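Local coordinates for protein iron superoxide dismutase (Trypanosoma cruzi, PDB 2GPC) that probably catalyses the dismutation of superoxide to molecular oxygen and hydrogen peroxide at an iron centre, as a two-chain assembly, at residues F73-Y78 with T158-E163; V117-S122 with V138-D143; K17-Q22 with V168-D173; A125-D130 with K154-C159. All coordinates share one frame; numbering follows the deposited sequence.

Three of the four contacts lie on or beside the three-stranded antiparallel sheet, ordered 135-142, 123-130, 153-160. Interaction 4 pairs the central strand with 153-160; interaction 1 takes the end of that strand to helix 63-80 at the iron, sharing Thr-158 and Cys-159, about 11 Å away centre to centre. Interaction 2, its centre also about 11 Å from that of interaction 1, ties the turn after helix 105-118 to strand 135-142. Interaction 3, about 15 Å from interaction 1 between centres, joins helices 21-44 and 167-170. It spans the longest stretch of chain, with the others inside it; interactions 2 and 4 alternate. Interactions 1 and 3 connect the alpha-hairpin and C-terminal family regions; 1, 2 and 3 touch the second subunit.

Interaction 1. Residues F73-Y78 with T158-E163; sequences FNHTFY and TCDVWE. With FE2 (Fe (II) ion), chain C.
His-75 and Asp-160 meet at the iron site of the iron/manganese superoxide dismutase fold, one from helix 63-80 of the alpha-hairpin region, the other from the end of strand 153-160. Take Asp-160 outward. Its CB sits 3.8 Å from the centroid of the Tyr-78 ring, almost straight over the face, a CH-pi contact in which ring and carboxylate planes stand 89° apart. CG lies anti to the backbone N (chi1 -170°), which carries the carboxylate past the ring to the metal. There the two oxygens divide the work. OD1 accepts the backbone N of Trp-162 at 3.0 Å, closing an Asx turn that should restrain the carboxylate's rotation, and takes a weak bond from the metal-bound water. OD2 binds iron at 2.0 Å; His-75 NE2 does so at 2.1 Å, with its ND1 held by Gln-71 O behind it. His-27 and His-164 complete the protein ligands. Tyr-78 OH is hydrogen-bonded to Tyr-177 OH. Farther back along the strand, Thr-158 wedges its methyl against the helix: CG2 comes 3.6 Å from Tyr-78 CA and meets the edge of the Phe-77 ring, 3.8 Å from Phe-77 CD2.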
loop_
_atom_site.group_PDB
_atom_site.type_symbol
_atom_site.label_atom_id
_atom_site.label_comp_id
_atom_site.label_asym_id
_atom_site.label_seq_id
_atom_site.Cartn_x
_atom_site.Cartn_y
_atom_site.Cartn_z
ATOM N N PHE A 73 6.945 -6.799 -14.342
ATOM C CA PHE A 73 8.182 -7.547 -14.101
ATOM C C PHE A 73 8.217 -8.122 -12.678
ATOM O O PHE A 73 8.512 -9.313 -12.494
ATOM C CB PHE A 73 9.398 -6.649 -14.355
ATOM C CG PHE A 73 10.711 -7.291 -14.019
ATOM C CD1 PHE A 73 11.472 -7.914 -15.008
ATOM C CD2 PHE A 73 11.182 -7.291 -12.718
ATOM C CE1 PHE A 73 12.690 -8.511 -14.692
ATOM C CE2 PHE A 73 12.386 -7.875 -12.399
ATOM C CZ PHE A 73 13.147 -8.496 -13.397
ATOM N N ASN A 74 7.899 -7.292 -11.681
ATOM C CA ASN A 74 8.005 -7.709 -10.272
ATOM C C ASN A 74 7.056 -8.877 -9.968
ATOM O O ASN A 74 7.425 -9.800 -9.256
ATOM C CB ASN A 74 7.706 -6.550 -9.302
ATOM C CG ASN A 74 8.736 -5.432 -9.366
ATOM O OD1 ASN A 74 9.836 -5.625 -9.850
ATOM N ND2 ASN A 74 8.371 -4.246 -8.861
ATOM N N HIS A 75 5.848 -8.843 -10.526
ATOM C CA HIS A 75 4.858 -9.891 -10.264
ATOM C C HIS A 75 5.280 -11.203 -10.904
ATOM O O HIS A 75 5.198 -12.246 -10.275
ATOM C CB HIS A 75 3.450 -9.470 -10.721
ATOM C CG HIS A 75 2.774 -8.572 -9.744
ATOM N ND1 HIS A 75 3.054 -7.225 -9.668
ATOM C CD2 HIS A 75 1.892 -8.831 -8.752
ATOM C CE1 HIS A 75 2.357 -6.689 -8.685
ATOM N NE2 HIS A 75 1.636 -7.637 -8.116
ATOM N N THR A 76 5.760 -11.148 -12.139
ATOM C CA THR A 76 6.257 -12.360 -12.802
ATOM C C THR A 76 7.409 -12.971 -12.007
ATOM O O THR A 76 7.444 -14.180 -11.790
ATOM C CB THR A 76 6.650 -12.077 -14.268
ATOM O OG1 THR A 76 5.466 -11.883 -15.055
ATOM C CG2 THR A 76 7.310 -13.304 -14.912
ATOM N N PHE A 77 8.329 -12.134 -11.543
ATOM C CA PHE A 77 9.460 -12.601 -10.737
ATOM C C PHE A 77 9.008 -13.194 -9.402
ATOM O O PHE A 77 9.625 -14.119 -8.877
ATOM C CB PHE A 77 10.456 -11.461 -10.502
ATOM C CG PHE A 77 11.830 -11.931 -10.177
ATOM C CD1 PHE A 77 12.779 -12.094 -11.176
ATOM C CD2 PHE A 77 12.176 -12.239 -8.869
ATOM C CE1 PHE A 77 14.064 -12.562 -10.868
ATOM C CE2 PHE A 77 13.450 -12.704 -8.558
ATOM C CZ PHE A 77 14.389 -12.872 -9.555
ATOM N N TYR A 78 7.920 -12.646 -8.874
ATOM C CA TYR A 78 7.309 -13.109 -7.627
ATOM C C TYR A 78 6.714 -14.526 -7.760
ATOM O O TYR A 78 6.962 -15.383 -6.906
ATOM C CB TYR A 78 6.236 -12.107 -7.213
ATOM C CG TYR A 78 5.326 -12.512 -6.075
ATOM C CD1 TYR A 78 5.829 -12.809 -4.806
ATOM C CD2 TYR A 78 3.957 -12.548 -6.259
ATOM C CE1 TYR A 78 4.962 -13.138 -3.749
ATOM C CE2 TYR A 78 3.092 -12.891 -5.232
ATOM C CZ TYR A 78 3.598 -13.184 -3.977
ATOM O OH TYR A 78 2.710 -13.512 -2.976
ATOM N N THR A 158 11.977 -12.410 -4.803
ATOM C CA THR A 158 11.147 -11.342 -4.244
ATOM C C THR A 158 9.884 -11.878 -3.582
ATOM O O THR A 158 9.374 -12.941 -3.944
ATOM C CB THR A 158 10.795 -10.273 -5.302
ATOM O OG1 THR A 158 10.208 -9.114 -4.668
ATOM C CG2 THR A 158 9.740 -10.782 -6.295
ATOM N N CYS A 159 9.411 -11.105 -2.609
ATOM C CA CYS A 159 8.160 -11.333 -1.911
ATOM C C CYS A 159 7.375 -10.036 -1.927
ATOM O O CYS A 159 7.808 -9.036 -1.356
ATOM C CB CYS A 159 8.421 -11.730 -0.459
ATOM S SG CYS A 159 6.915 -12.006 0.497
ATOM N N ASP A 160 6.234 -10.062 -2.598
ATOM C CA ASP A 160 5.317 -8.934 -2.677
ATOM C C ASP A 160 4.732 -8.694 -1.297
ATOM O O ASP A 160 4.175 -9.610 -0.708
ATOM C CB ASP A 160 4.186 -9.306 -3.638
ATOM C CG ASP A 160 3.290 -8.145 -4.012
ATOM O OD1 ASP A 160 3.471 -6.991 -3.520
ATOM O OD2 ASP A 160 2.348 -8.318 -4.826
ATOM N N VAL A 161 4.858 -7.475 -0.783
ATOM C CA VAL A 161 4.229 -7.127 0.493
ATOM C C VAL A 161 3.213 -5.983 0.362
ATOM O O VAL A 161 2.786 -5.408 1.369
ATOM C CB VAL A 161 5.265 -6.857 1.636
ATOM C CG1 VAL A 161 6.092 -8.105 1.920
ATOM C CG2 VAL A 161 6.167 -5.650 1.336
ATOM N N TRP A 162 2.774 -5.693 -0.868
ATOM C CA TRP A 162 1.536 -4.948 -1.068
ATOM C C TRP A 162 0.454 -5.729 -0.344
ATOM O O TRP A 162 0.449 -6.965 -0.383
ATOM C CB TRP A 162 1.173 -4.824 -2.558
ATOM C CG TRP A 162 1.953 -3.801 -3.351
ATOM C CD1 TRP A 162 3.297 -3.772 -3.559
ATOM C CD2 TRP A 162 1.414 -2.692 -4.084
ATOM N NE1 TRP A 162 3.639 -2.714 -4.367
ATOM C CE2 TRP A 162 2.501 -2.028 -4.704
ATOM C CE3 TRP A 162 0.121 -2.190 -4.284
ATOM C CZ2 TRP A 162 2.336 -0.888 -5.493
ATOM C CZ3 TRP A 162 -0.042 -1.064 -5.060
ATOM C CH2 TRP A 162 1.062 -0.416 -5.656
ATOM N N GLU A 163 -0.442 -5.022 0.337
ATOM C CA GLU A 163 -1.512 -5.642 1.097
ATOM C C GLU A 163 -2.388 -6.586 0.271
ATOM O O GLU A 163 -2.832 -7.602 0.793
ATOM C CB GLU A 163 -2.349 -4.566 1.813
ATOM C CG GLU A 163 -1.553 -3.885 2.908
ATOM C CD GLU A 163 -2.297 -2.798 3.661
ATOM O OE1 GLU A 163 -3.041 -2.022 3.026
ATOM O OE2 GLU A 163 -2.099 -2.718 4.892
HETATM FE FE FE2 C . 1.015 -7.584 -6.106
HETATM O O HOH W 1 2.220 -5.680 -5.843
#

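Interaction 2. Residues V117-S122 with V138-D143; sequences VGHFGS and VYQTHD
His-119 reaches from the turn after helix 105-118 to strand 135-142 and spends both ring nitrogens on the contact. CG is anti to its backbone N (chi1 -175°), directing the imidazole across to the strand. ND1 donates to Gln-140 OE1 over 2.9 Å, nearly straight at 171° and in the plane of the ring. On the other side NE2 lies 2.9 Å from His-142 ND1, a bond in which either could be the donor; the two imidazoles meet rim to rim with their planes 48° apart. Bonds at both nitrogens hold the ring's rotation. The tight part of the contact gathers round Ser-122 O. This carbonyl accepts Asp-143 N at 2.9 Å and His-119 NE2 at 3.3 Å, the two donors coming from opposite faces of its plane. At this end water 2 bridges Ser-122 N to Asp-143 OD1, and Phe-120 O lies at the edge of the His-142 ring, 3.2 Å from CE1. The solvent side is that of exposed Gln-140, which meets the histidine with its amide end. His-142 NE2 is hydrogen-bonded to Asp-143 OD2 of the second subunit, an exchange that is reciprocated, and Ser-122 OG to Ser-122 OG of the second subunit. The residues after helix 105-118 are thus tied to the end of strand 135-142 at the dimer interface, in the C-terminal alpha+beta region of the iron/manganese superoxide dismutase fold.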
loop_
_atom_site.group_PDB
_atom_site.type_symbol
_atom_site.label_atom_id
_atom_site.label_comp_id
_atom_site.label_asym_id
_atom_site.label_seq_id
_atom_site.Cartn_x
_atom_site.Cartn_y
_atom_site.Cartn_z
ATOM N N VAL A 117 8.448 -7.813 6.718
ATOM C CA VAL A 117 7.365 -7.559 7.669
ATOM C C VAL A 117 7.341 -6.084 8.083
ATOM O O VAL A 117 6.273 -5.517 8.321
ATOM C CB VAL A 117 7.458 -8.491 8.916
ATOM C CG1 VAL A 117 6.397 -8.145 9.943
ATOM C CG2 VAL A 117 7.315 -9.954 8.505
ATOM N N GLY A 118 8.506 -5.455 8.140
ATOM C CA GLY A 118 8.615 -4.073 8.588
ATOM C C GLY A 118 8.414 -3.013 7.506
ATOM O O GLY A 118 8.370 -1.830 7.826
ATOM N N HIS A 119 8.304 -3.403 6.233
ATOM C CA HIS A 119 8.226 -2.404 5.165
ATOM C C HIS A 119 6.922 -1.633 5.312
ATOM O O HIS A 119 5.854 -2.233 5.389
ATOM C CB HIS A 119 8.303 -3.031 3.773
ATOM C CG HIS A 119 8.341 -2.023 2.669
ATOM N ND1 HIS A 119 9.514 -1.442 2.227
ATOM C CD2 HIS A 119 7.346 -1.468 1.934
ATOM C CE1 HIS A 119 9.238 -0.584 1.258
ATOM N NE2 HIS A 119 7.932 -0.582 1.061
ATOM N N PHE A 120 7.017 -0.311 5.384
ATOM C CA PHE A 120 5.838 0.502 5.639
ATOM C C PHE A 120 5.196 0.886 4.316
ATOM O O PHE A 120 5.872 1.379 3.421
ATOM C CB PHE A 120 6.190 1.749 6.432
ATOM C CG PHE A 120 4.992 2.491 6.898
ATOM C CD1 PHE A 120 4.204 1.974 7.912
ATOM C CD2 PHE A 120 4.604 3.669 6.288
ATOM C CE1 PHE A 120 3.069 2.645 8.339
ATOM C CE2 PHE A 120 3.466 4.348 6.716
ATOM C CZ PHE A 120 2.699 3.828 7.731
ATOM N N GLY A 121 3.898 0.641 4.195
ATOM C CA GLY A 121 3.180 0.863 2.948
ATOM C C GLY A 121 3.398 -0.274 1.962
ATOM O O GLY A 121 3.762 -1.379 2.351
ATOM N N SER A 122 3.158 0.022 0.691
ATOM C CA SER A 122 3.227 -0.941 -0.403
ATOM C C SER A 122 4.664 -1.127 -0.838
ATOM O O SER A 122 5.408 -0.148 -0.974
ATOM C CB SER A 122 2.416 -0.425 -1.593
ATOM O OG SER A 122 1.040 -0.278 -1.276
ATOM N N VAL A 138 20.050 -8.214 1.198
ATOM C CA VAL A 138 18.615 -8.039 1.337
ATOM C C VAL A 138 18.358 -6.577 1.024
ATOM O O VAL A 138 19.099 -5.690 1.470
ATOM C CB VAL A 138 18.114 -8.386 2.752
ATOM C CG1 VAL A 138 16.684 -7.858 2.983
ATOM C CG2 VAL A 138 18.174 -9.870 2.983
ATOM N N TYR A 139 17.293 -6.342 0.276
ATOM C CA TYR A 139 17.024 -5.064 -0.362
ATOM C C TYR A 139 15.507 -4.915 -0.449
ATOM O O TYR A 139 14.821 -5.883 -0.688
ATOM C CB TYR A 139 17.645 -5.113 -1.755
ATOM C CG TYR A 139 17.482 -3.877 -2.599
ATOM C CD1 TYR A 139 18.053 -2.667 -2.217
ATOM C CD2 TYR A 139 16.777 -3.925 -3.794
ATOM C CE1 TYR A 139 17.920 -1.540 -2.997
ATOM C CE2 TYR A 139 16.641 -2.803 -4.579
ATOM C CZ TYR A 139 17.217 -1.619 -4.173
ATOM O OH TYR A 139 17.082 -0.503 -4.952
ATOM N N GLN A 140 14.979 -3.722 -0.219
ATOM C CA GLN A 140 13.544 -3.493 -0.380
ATOM C C GLN A 140 13.295 -2.395 -1.399
ATOM O O GLN A 140 14.107 -1.476 -1.561
ATOM C CB GLN A 140 12.902 -3.127 0.954
ATOM C CG GLN A 140 13.378 -1.815 1.557
ATOM C CD GLN A 140 13.154 -1.774 3.047
ATOM O OE1 GLN A 140 12.019 -1.905 3.514
ATOM N NE2 GLN A 140 14.236 -1.635 3.805
ATOM N N THR A 141 12.185 -2.507 -2.114
ATOM C CA THR A 141 11.729 -1.411 -2.956
ATOM C C THR A 141 10.348 -0.974 -2.508
ATOM O O THR A 141 9.602 -1.744 -1.896
ATOM C CB THR A 141 11.762 -1.783 -4.449
ATOM O OG1 THR A 141 10.915 -2.914 -4.720
ATOM C CG2 THR A 141 13.153 -2.221 -4.864
ATOM N N HIS A 142 10.036 0.284 -2.783
ATOM C CA HIS A 142 8.781 0.868 -2.374
ATOM C C HIS A 142 7.905 1.010 -3.612
ATOM O O HIS A 142 8.393 1.340 -4.695
ATOM C CB HIS A 142 9.037 2.232 -1.727
ATOM C CG HIS A 142 7.885 2.760 -0.937
ATOM N ND1 HIS A 142 7.310 2.058 0.102
ATOM C CD2 HIS A 142 7.204 3.932 -1.023
ATOM C CE1 HIS A 142 6.331 2.776 0.623
ATOM N NE2 HIS A 142 6.252 3.918 -0.036
ATOM N N ASP A 143 6.617 0.754 -3.431
ATOM C CA ASP A 143 5.623 0.836 -4.499
ATOM C C ASP A 143 5.979 -0.097 -5.656
ATOM O O ASP A 143 5.938 -1.313 -5.473
ATOM C CB ASP A 143 5.416 2.286 -4.920
ATOM C CG ASP A 143 4.937 3.144 -3.777
ATOM O OD1 ASP A 143 4.122 2.653 -2.961
ATOM O OD2 ASP A 143 5.309 4.317 -3.607
HETATM O O HOH W 2 2.872 2.683 -0.542
#

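Interaction 3. Residues K17-Q22 with V168-D173; sequences KGLSKQ and VDYKND
Asp-169 presents its carboxylate end-on to Ser-20, the N-cap residue of helix 21-44, so that a two-pronged bond joins this helix start to helix 167-170. OD2 accepts the backbone N of Ser-20 at 2.8 Å and OD1 its hydroxyl at 2.6 Å, each through the syn lone pair; the carboxylate is held at both oxygens. Ser-20 OG sits between its own backbone N and carbonyl carbon (chi1 63°), where it can serve Asp-169 and still cap Gln-23 N. Gln-23 also returns a bond, its OE1 accepting Asp-169 N. Beside this pair Tyr-170 lies with its rim toward the loop: Leu-19 CD2 touches the ring edge, 4.2 Å from Tyr-170 CE2. Past Ser-20 along the chain, the Gln-22 and Val-168 side chains cross at about a right angle, with Gln-22 CG 4.1 Å from Val-168 CG1. At the ring's tip, Tyr-170 OH, also hydrogen-bonded to Thr-180 OG1 of helix 174-184, donates to Gly-18 O over 2.6 Å, 15° out of the carbonyl plane.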
loop_
_atom_site.group_PDB
_atom_site.type_symbol
_atom_site.label_atom_id
_atom_site.label_comp_id
_atom_site.label_asym_id
_atom_site.label_seq_id
_atom_site.Cartn_x
_atom_site.Cartn_y
_atom_site.Cartn_z
ATOM N N LYS A 17 -0.243 -25.131 0.615
ATOM C CA LYS A 17 0.827 -24.505 1.393
ATOM C C LYS A 17 0.495 -23.072 1.861
ATOM O O LYS A 17 1.373 -22.369 2.327
ATOM C CB LYS A 17 2.146 -24.558 0.603
ATOM C CG LYS A 17 2.784 -25.973 0.568
ATOM C CD LYS A 17 4.304 -25.909 0.583
ATOM C CE LYS A 17 4.937 -27.294 0.633
ATOM N NZ LYS A 17 6.363 -27.195 0.237
ATOM N N GLY A 18 -0.768 -22.653 1.730
ATOM C CA GLY A 18 -1.265 -21.450 2.394
ATOM C C GLY A 18 -1.390 -20.164 1.576
ATOM O O GLY A 18 -1.408 -19.065 2.152
ATOM N N LEU A 19 -1.494 -20.298 0.256
ATOM C CA LEU A 19 -1.916 -19.208 -0.634
ATOM C C LEU A 19 -3.005 -19.758 -1.524
ATOM O O LEU A 19 -2.732 -20.542 -2.428
ATOM C CB LEU A 19 -0.759 -18.699 -1.502
ATOM C CG LEU A 19 0.178 -17.654 -0.905
ATOM C CD1 LEU A 19 1.176 -17.218 -1.992
ATOM C CD2 LEU A 19 -0.562 -16.461 -0.343
ATOM N N SER A 20 -4.239 -19.344 -1.253
ATOM C CA SER A 20 -5.438 -19.994 -1.783
ATOM C C SER A 20 -5.652 -19.688 -3.254
ATOM O O SER A 20 -5.123 -18.710 -3.777
ATOM C CB SER A 20 -6.685 -19.546 -1.007
ATOM O OG SER A 20 -6.904 -18.154 -1.169
ATOM N N LYS A 21 -6.416 -20.551 -3.919
ATOM C CA LYS A 21 -6.849 -20.280 -5.287
ATOM C C LYS A 21 -7.422 -18.873 -5.425
ATOM O O LYS A 21 -7.110 -18.167 -6.386
ATOM C CB LYS A 21 -7.870 -21.312 -5.766
ATOM C CG LYS A 21 -8.142 -21.243 -7.261
ATOM C CD LYS A 21 -9.071 -22.364 -7.723
ATOM C CE LYS A 21 -9.143 -22.436 -9.240
ATOM N NZ LYS A 21 -10.269 -23.291 -9.707
ATOM N N GLN A 22 -8.245 -18.458 -4.465
ATOM C CA GLN A 22 -8.901 -17.157 -4.540
ATOM C C GLN A 22 -7.898 -16.001 -4.379
ATOM O O GLN A 22 -7.941 -15.054 -5.154
ATOM C CB GLN A 22 -10.067 -17.078 -3.538
ATOM C CG GLN A 22 -10.742 -15.722 -3.412
ATOM C CD GLN A 22 -11.545 -15.308 -4.642
ATOM O OE1 GLN A 22 -11.588 -16.017 -5.656
ATOM N NE2 GLN A 22 -12.204 -14.164 -4.538
ATOM N N VAL A 168 -6.465 -11.269 1.402
ATOM C CA VAL A 168 -7.532 -12.243 1.224
ATOM C C VAL A 168 -7.377 -13.408 2.199
ATOM O O VAL A 168 -8.345 -13.809 2.859
ATOM C CB VAL A 168 -7.581 -12.741 -0.242
ATOM C CG1 VAL A 168 -8.666 -13.786 -0.437
ATOM C CG2 VAL A 168 -7.753 -11.559 -1.187
ATOM N N ASP A 169 -6.157 -13.924 2.332
ATOM C CA ASP A 169 -5.923 -15.104 3.168
ATOM C C ASP A 169 -5.518 -14.757 4.603
ATOM O O ASP A 169 -5.823 -15.514 5.529
ATOM C CB ASP A 169 -4.807 -15.963 2.578
ATOM C CG ASP A 169 -5.249 -16.800 1.412
ATOM O OD1 ASP A 169 -6.421 -16.710 0.957
ATOM O OD2 ASP A 169 -4.463 -17.609 0.886
ATOM N N TYR A 170 -4.817 -13.639 4.770
ATOM C CA TYR A 170 -4.120 -13.327 6.017
ATOM C C TYR A 170 -4.633 -12.057 6.692
ATOM O O TYR A 170 -4.260 -11.774 7.823
ATOM C CB TYR A 170 -2.604 -13.228 5.754
ATOM C CG TYR A 170 -2.030 -14.570 5.410
ATOM C CD1 TYR A 170 -1.564 -15.425 6.413
ATOM C CD2 TYR A 170 -2.019 -15.023 4.097
ATOM C CE1 TYR A 170 -1.078 -16.681 6.108
ATOM C CE2 TYR A 170 -1.537 -16.283 3.781
ATOM C CZ TYR A 170 -1.069 -17.105 4.797
ATOM O OH TYR A 170 -0.606 -18.358 4.502
ATOM N N LYS A 171 -5.505 -11.324 6.004
ATOM C CA LYS A 171 -5.934 -9.995 6.437
ATOM C C LYS A 171 -4.697 -9.171 6.825
ATOM O O LYS A 171 -3.758 -9.084 6.051
ATOM C CB LYS A 171 -6.986 -10.105 7.559
ATOM C CG LYS A 171 -8.302 -10.773 7.119
ATOM C CD LYS A 171 -8.679 -11.958 8.000
ATOM C CE LYS A 171 -9.985 -12.621 7.541
ATOM N NZ LYS A 171 -9.872 -14.112 7.612
ATOM N N ASN A 172 -4.688 -8.575 8.014
ATOM C CA ASN A 172 -3.582 -7.711 8.466
ATOM C C ASN A 172 -2.286 -8.437 8.832
ATOM O O ASN A 172 -1.264 -7.788 9.056
ATOM C CB ASN A 172 -4.016 -6.930 9.706
ATOM C CG ASN A 172 -4.338 -7.847 10.873
ATOM O OD1 ASN A 172 -3.549 -7.998 11.821
ATOM N ND2 ASN A 172 -5.489 -8.481 10.798
ATOM N N ASP A 173 -2.329 -9.769 8.912
ATOM C CA ASP A 173 -1.226 -10.547 9.469
ATOM C C ASP A 173 -0.160 -10.840 8.418
ATOM O O ASP A 173 -0.028 -11.970 7.921
ATOM C CB ASP A 173 -1.754 -11.846 10.095
ATOM C CG ASP A 173 -0.783 -12.458 11.093
ATOM O OD1 ASP A 173 0.428 -12.111 11.086
ATOM O OD2 ASP A 173 -1.144 -13.315 11.916
#

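Interaction 4. Residues A125-D130 with K154-C159; sequences AWLVKD and KPLLTC
Leu-127 packs against Leu-156 and Leu-157 at the apolar centre of this antiparallel strand pair. Its CB lies 4.0 Å from Leu-157 CB, while its CG meets Leu-156 CD1 at the same range. Both leucines face one residue because the strand 153-160 carries a classic beta bulge: Leu-127 O accepts Leu-156 N at 2.9 Å and, in a longer and more bent bond, Leu-157 N at 3.3 Å. On the other face of the sheet, Trp-126 CG is anti to the carbonyl carbon (chi1 -59°), which lays the indole alongside Thr-158. Thr-158 CB rests over its six-membered ring, 3.5 Å from the centroid, and Pro-155 CB packs against Trp-126 CZ3. Farther along, Ala-125 O grips two donors, Cys-159 N at 3.0 Å and Thr-158 OG1 from above the carbonyl plane. At the opposite end Lys-129 and Lys-154 exchange backbone bonds, and their amines go to Glu-97 and the C-terminal carboxylate of Leu-194, respectively. Trp-126 NE1 binds Thr-141 OG1 of the adjoining strand 135-142. Around the pair, helix 105-118 covers Ala-125 and Leu-127, helix 187-193 backs Leu-156 and Leu-157, and helix 63-80 lies against Trp-126, Pro-155 and Thr-158.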
loop_
_atom_site.group_PDB
_atom_site.type_symbol
_atom_site.label_atom_id
_atom_site.label_comp_id
_atom_site.label_asym_id
_atom_site.label_seq_id
_atom_site.Cartn_x
_atom_site.Cartn_y
_atom_site.Cartn_z
ATOM N N ALA A 125 10.113 -7.067 -0.960
ATOM C CA ALA A 125 11.326 -7.468 -0.279
ATOM C C ALA A 125 12.118 -8.319 -1.271
ATOM O O ALA A 125 11.540 -9.179 -1.919
ATOM C CB ALA A 125 10.995 -8.259 0.974
ATOM N N TRP A 126 13.416 -8.048 -1.397
ATOM C CA TRP A 126 14.295 -8.743 -2.350
ATOM C C TRP A 126 15.523 -9.366 -1.702
ATOM O O TRP A 126 16.055 -8.854 -0.706
ATOM C CB TRP A 126 14.815 -7.783 -3.439
ATOM C CG TRP A 126 13.760 -7.122 -4.263
ATOM C CD1 TRP A 126 13.066 -5.997 -3.942
ATOM C CD2 TRP A 126 13.282 -7.530 -5.554
ATOM N NE1 TRP A 126 12.177 -5.690 -4.940
ATOM C CE2 TRP A 126 12.298 -6.608 -5.946
ATOM C CE3 TRP A 126 13.590 -8.585 -6.424
ATOM C CZ2 TRP A 126 11.606 -6.713 -7.153
ATOM C CZ3 TRP A 126 12.907 -8.676 -7.634
ATOM C CH2 TRP A 126 11.926 -7.753 -7.978
ATOM N N LEU A 127 15.966 -10.481 -2.289
ATOM C CA LEU A 127 17.344 -10.928 -2.208
ATOM C C LEU A 127 17.955 -10.591 -3.560
ATOM O O LEU A 127 17.379 -10.917 -4.599
ATOM C CB LEU A 127 17.427 -12.440 -1.972
ATOM C CG LEU A 127 18.832 -13.057 -1.936
ATOM C CD1 LEU A 127 19.662 -12.470 -0.789
ATOM C CD2 LEU A 127 18.750 -14.574 -1.834
ATOM N N VAL A 128 19.110 -9.933 -3.545
ATOM C CA VAL A 128 19.835 -9.587 -4.763
ATOM C C VAL A 128 21.302 -9.982 -4.624
ATOM O O VAL A 128 21.800 -10.171 -3.520
ATOM C CB VAL A 128 19.757 -8.056 -5.093
ATOM C CG1 VAL A 128 18.306 -7.607 -5.327
ATOM C CG2 VAL A 128 20.420 -7.217 -4.017
ATOM N N LYS A 129 21.982 -10.104 -5.753
ATOM C CA LYS A 129 23.427 -10.222 -5.788
ATOM C C LYS A 129 23.949 -8.908 -6.343
ATOM O O LYS A 129 23.573 -8.510 -7.444
ATOM C CB LYS A 129 23.841 -11.393 -6.686
ATOM C CG LYS A 129 25.353 -11.572 -6.866
ATOM C CD LYS A 129 25.626 -12.939 -7.502
ATOM C CE LYS A 129 27.042 -13.420 -7.356
ATOM N NZ LYS A 129 27.175 -14.782 -7.995
ATOM N N ASP A 130 24.771 -8.215 -5.557
ATOM C CA ASP A 130 25.428 -6.989 -6.004
ATOM C C ASP A 130 26.668 -7.362 -6.805
ATOM O O ASP A 130 27.680 -7.770 -6.231
ATOM C CB ASP A 130 25.801 -6.121 -4.800
ATOM C CG ASP A 130 26.293 -4.745 -5.195
ATOM O OD1 ASP A 130 26.651 -4.522 -6.377
ATOM O OD2 ASP A 130 26.368 -3.825 -4.365
ATOM N N LYS A 154 21.522 -7.735 -9.296
ATOM C CA LYS A 154 20.831 -8.849 -9.942
ATOM C C LYS A 154 19.770 -9.469 -9.017
ATOM O O LYS A 154 20.085 -9.931 -7.921
ATOM C CB LYS A 154 21.825 -9.928 -10.379
ATOM C CG LYS A 154 21.204 -11.065 -11.187
ATOM C CD LYS A 154 22.097 -11.520 -12.346
ATOM C CE LYS A 154 23.456 -12.031 -11.865
ATOM N NZ LYS A 154 23.953 -13.175 -12.716
ATOM N N PRO A 155 18.514 -9.475 -9.446
ATOM C CA PRO A 155 17.446 -10.017 -8.603
ATOM C C PRO A 155 17.502 -11.543 -8.506
ATOM O O PRO A 155 17.689 -12.228 -9.506
ATOM C CB PRO A 155 16.166 -9.526 -9.283
ATOM C CG PRO A 155 16.532 -9.223 -10.675
ATOM C CD PRO A 155 18.005 -8.943 -10.721
ATOM N N LEU A 156 17.363 -12.053 -7.287
ATOM C CA LEU A 156 17.352 -13.493 -7.037
ATOM C C LEU A 156 16.004 -14.015 -6.533
ATOM O O LEU A 156 15.609 -15.133 -6.866
ATOM C CB LEU A 156 18.434 -13.854 -6.022
ATOM C CG LEU A 156 19.877 -13.456 -6.359
ATOM C CD1 LEU A 156 20.806 -14.030 -5.296
ATOM C CD2 LEU A 156 20.301 -13.896 -7.733
ATOM N N LEU A 157 15.313 -13.206 -5.738
ATOM C CA LEU A 157 14.089 -13.610 -5.061
ATOM C C LEU A 157 13.300 -12.361 -4.696
ATOM O O LEU A 157 13.889 -11.365 -4.319
ATOM C CB LEU A 157 14.443 -14.355 -3.762
ATOM C CG LEU A 157 13.356 -15.010 -2.923
ATOM C CD1 LEU A 157 12.817 -16.251 -3.624
ATOM C CD2 LEU A 157 13.899 -15.385 -1.539
ATOM N N THR A 158 11.977 -12.410 -4.803
ATOM C CA THR A 158 11.147 -11.342 -4.244
ATOM C C THR A 158 9.884 -11.878 -3.582
ATOM O O THR A 158 9.374 -12.941 -3.944
ATOM C CB THR A 158 10.795 -10.273 -5.302
ATOM O OG1 THR A 158 10.208 -9.114 -4.668
ATOM C CG2 THR A 158 9.740 -10.782 -6.295
ATOM N N CYS A 159 9.411 -11.105 -2.609
ATOM C CA CYS A 159 8.160 -11.333 -1.911
ATOM C C CYS A 159 7.375 -10.036 -1.927
ATOM O O CYS A 159 7.808 -9.036 -1.356
ATOM C CB CYS A 159 8.421 -11.730 -0.459
ATOM S SG CYS A 159 6.915 -12.006 0.497
#